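Local coordinates for pirin-like protein (Geobacillus kaustophilus, PDB 2P17) that binds one iron ion per subunit and belongs to the pirin family of cupin-fold proteins, its biological role being unknown, at residues 88-93 against 128-133. Sequence-based numbering, arbitrary orientation.
Sequences VQWMTA and RYQNLR
Y129 OH donates a short hydrogen bond to Q89 OE1, 2.6 Å long, in the amide plane and on a lone pair. The Q89 amide meets the ring at its edge, with the two planes 74° apart. Y129 CG is anti to the backbone N (chi1 178°), which carries the ring diagonally over the strand pair to Q89, with its near edge (CD1) passing M91 CB at 4.3 Å. N131 ND2 donates to the same hydroxyl from the tyrosine's own strand, and S81 also bonds to it. Q89 NE2 in turn bonds to E101, a predicted iron ligand, so Y129 probably helps orient an amide in the second shell.

On the face of V88, W90 and T92, L132 CD1 touches V88 CG1 at 3.9 Å and approaches W90 CE3. The Q130 amide lies alongside the indole, its plane turned 54° from it, while Q130 OE1 bonds to K162 N. A water accepts from Q130 NE2 and donates to W90 O and T92 OG1. T92 OG1 also bonds to E61.

Six backbone hydrogen bonds join V88, W90 and T92 to L132, Q130 and R128. Strand 128-132 thus extends the sheet in which 88-92 also pairs with 60-66, an antiparallel pairing in the N-terminal cupin beta-barrel of a pirin, with the Q89 and M91 face turned toward the iron site.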
loop_
_atom_site.group_PDB
_atom_site.type_symbol
_atom_site.label_atom_id
_atom_site.label_comp_id
_atom_site.label_asym_id
_atom_site.label_seq_id
_atom_site.Cartn_x
_atom_site.Cartn_y
_atom_site.Cartn_z
ATOM N N VAL A 88 4.433 8.904 -1.839
ATOM C CA VAL A 88 4.867 7.541 -1.520
ATOM C C VAL A 88 6.383 7.439 -1.662
ATOM O O VAL A 88 6.995 8.174 -2.434
ATOM C CB VAL A 88 4.130 6.515 -2.443
ATOM C CG1 VAL A 88 4.746 5.112 -2.392
ATOM C CG2 VAL A 88 2.634 6.449 -2.081
ATOM N N GLN A 89 6.997 6.578 -0.860
ATOM C CA GLN A 89 8.382 6.185 -1.108
ATOM C C GLN A 89 8.503 4.668 -1.110
ATOM O O GLN A 89 7.771 3.969 -0.393
ATOM C CB GLN A 89 9.349 6.815 -0.097
ATOM C CG GLN A 89 9.093 6.362 1.333
ATOM C CD GLN A 89 9.818 7.198 2.395
ATOM O OE1 GLN A 89 10.597 8.099 2.087
ATOM N NE2 GLN A 89 9.552 6.883 3.660
ATOM N N TRP A 90 9.440 4.176 -1.907
ATOM C CA TRP A 90 9.648 2.749 -2.098
ATOM C C TRP A 90 11.111 2.477 -1.778
ATOM O O TRP A 90 12.002 2.912 -2.512
ATOM C CB TRP A 90 9.346 2.393 -3.552
ATOM C CG TRP A 90 8.968 0.966 -3.792
ATOM C CD1 TRP A 90 9.800 -0.134 -3.786
ATOM C CD2 TRP A 90 7.657 0.483 -4.086
ATOM N NE1 TRP A 90 9.070 -1.272 -4.069
ATOM C CE2 TRP A 90 7.752 -0.920 -4.246
ATOM C CE3 TRP A 90 6.398 1.101 -4.222
ATOM C CZ2 TRP A 90 6.634 -1.716 -4.530
ATOM C CZ3 TRP A 90 5.289 0.315 -4.502
ATOM C CH2 TRP A 90 5.414 -1.083 -4.653
HETATM N N MSE A 91 11.363 1.775 -0.678
HETATM C CA MSE A 91 12.736 1.536 -0.274
HETATM C C MSE A 91 13.038 0.053 -0.356
HETATM O O MSE A 91 12.421 -0.751 0.334
HETATM C CB MSE A 91 12.993 2.056 1.136
HETATM C CG MSE A 91 14.465 1.986 1.500
HETATM SE SE MSE A 91 14.864 2.374 3.361
HETATM C CE MSE A 91 13.281 3.391 3.844
ATOM N N THR A 92 13.977 -0.300 -1.223
ATOM C CA THR A 92 14.451 -1.675 -1.326
ATOM C C THR A 92 15.628 -1.830 -0.375
ATOM O O THR A 92 16.674 -1.212 -0.580
ATOM C CB THR A 92 14.888 -1.999 -2.765
ATOM O OG1 THR A 92 13.813 -1.668 -3.655
ATOM C CG2 THR A 92 15.258 -3.475 -2.918
ATOM N N ALA A 93 15.466 -2.648 0.661
ATOM C CA ALA A 93 16.558 -2.822 1.631
ATOM C C ALA A 93 17.632 -3.776 1.110
ATOM O O ALA A 93 18.815 -3.531 1.328
ATOM C CB ALA A 93 16.029 -3.297 2.967
ATOM N N ARG A 128 18.070 0.449 -2.735
ATOM C CA ARG A 128 17.620 1.450 -3.700
ATOM C C ARG A 128 16.461 2.207 -3.066
ATOM O O ARG A 128 15.672 1.630 -2.311
ATOM C CB ARG A 128 17.209 0.749 -5.009
ATOM C CG ARG A 128 16.387 1.532 -6.026
ATOM C CD ARG A 128 16.125 0.658 -7.259
ATOM N NE ARG A 128 15.161 -0.445 -7.082
ATOM C CZ ARG A 128 15.014 -1.438 -7.965
ATOM N NH1 ARG A 128 15.782 -1.468 -9.044
ATOM N NH2 ARG A 128 14.126 -2.405 -7.779
ATOM N N TYR A 129 16.365 3.491 -3.378
ATOM C CA TYR A 129 15.305 4.346 -2.873
ATOM C C TYR A 129 14.627 5.040 -4.041
ATOM O O TYR A 129 15.288 5.561 -4.941
ATOM C CB TYR A 129 15.880 5.385 -1.900
ATOM C CG TYR A 129 14.837 6.348 -1.377
ATOM C CD1 TYR A 129 13.934 5.956 -0.385
ATOM C CD2 TYR A 129 14.748 7.645 -1.878
ATOM C CE1 TYR A 129 12.977 6.826 0.087
ATOM C CE2 TYR A 129 13.778 8.538 -1.414
ATOM C CZ TYR A 129 12.904 8.118 -0.426
ATOM O OH TYR A 129 11.954 8.989 0.057
ATOM N N GLN A 130 13.299 5.011 -4.030
ATOM C CA GLN A 130 12.490 5.734 -5.011
ATOM C C GLN A 130 11.524 6.661 -4.294
ATOM O O GLN A 130 10.744 6.222 -3.447
ATOM C CB GLN A 130 11.707 4.764 -5.890
ATOM C CG GLN A 130 12.538 3.709 -6.555
ATOM C CD GLN A 130 11.686 2.745 -7.331
ATOM O OE1 GLN A 130 11.152 3.090 -8.395
ATOM N NE2 GLN A 130 11.544 1.528 -6.816
ATOM N N ASN A 131 11.601 7.942 -4.628
ATOM C CA ASN A 131 10.667 8.940 -4.116
ATOM C C ASN A 131 9.560 9.138 -5.151
ATOM O O ASN A 131 9.815 9.562 -6.283
ATOM C CB ASN A 131 11.415 10.248 -3.830
ATOM C CG ASN A 131 10.592 11.231 -3.037
ATOM O OD1 ASN A 131 9.773 11.951 -3.594
ATOM N ND2 ASN A 131 10.805 11.265 -1.724
ATOM N N LEU A 132 8.330 8.814 -4.765
ATOM C CA LEU A 132 7.212 8.767 -5.701
ATOM C C LEU A 132 6.199 9.857 -5.387
ATOM O O LEU A 132 5.241 9.638 -4.660
ATOM C CB LEU A 132 6.549 7.380 -5.672
ATOM C CG LEU A 132 7.478 6.187 -5.906
ATOM C CD1 LEU A 132 6.733 4.867 -5.706
ATOM C CD2 LEU A 132 8.149 6.250 -7.285
ATOM N N ARG A 133 6.433 11.042 -5.926
ATOM C CA ARG A 133 5.538 12.158 -5.692
ATOM C C ARG A 133 4.210 11.912 -6.383
ATOM O O ARG A 133 4.156 11.495 -7.539
ATOM C CB ARG A 133 6.160 13.459 -6.197
ATOM C CG ARG A 133 7.464 13.798 -5.526
ATOM C CD ARG A 133 7.282 14.115 -4.054
ATOM N NE ARG A 133 8.527 14.625 -3.488
ATOM C CZ ARG A 133 8.636 15.242 -2.319
ATOM N NH1 ARG A 133 7.575 15.425 -1.546
ATOM N NH2 ARG A 133 9.829 15.668 -1.919
HETATM O O HOH W 1 13.102 1.048 -4.412
#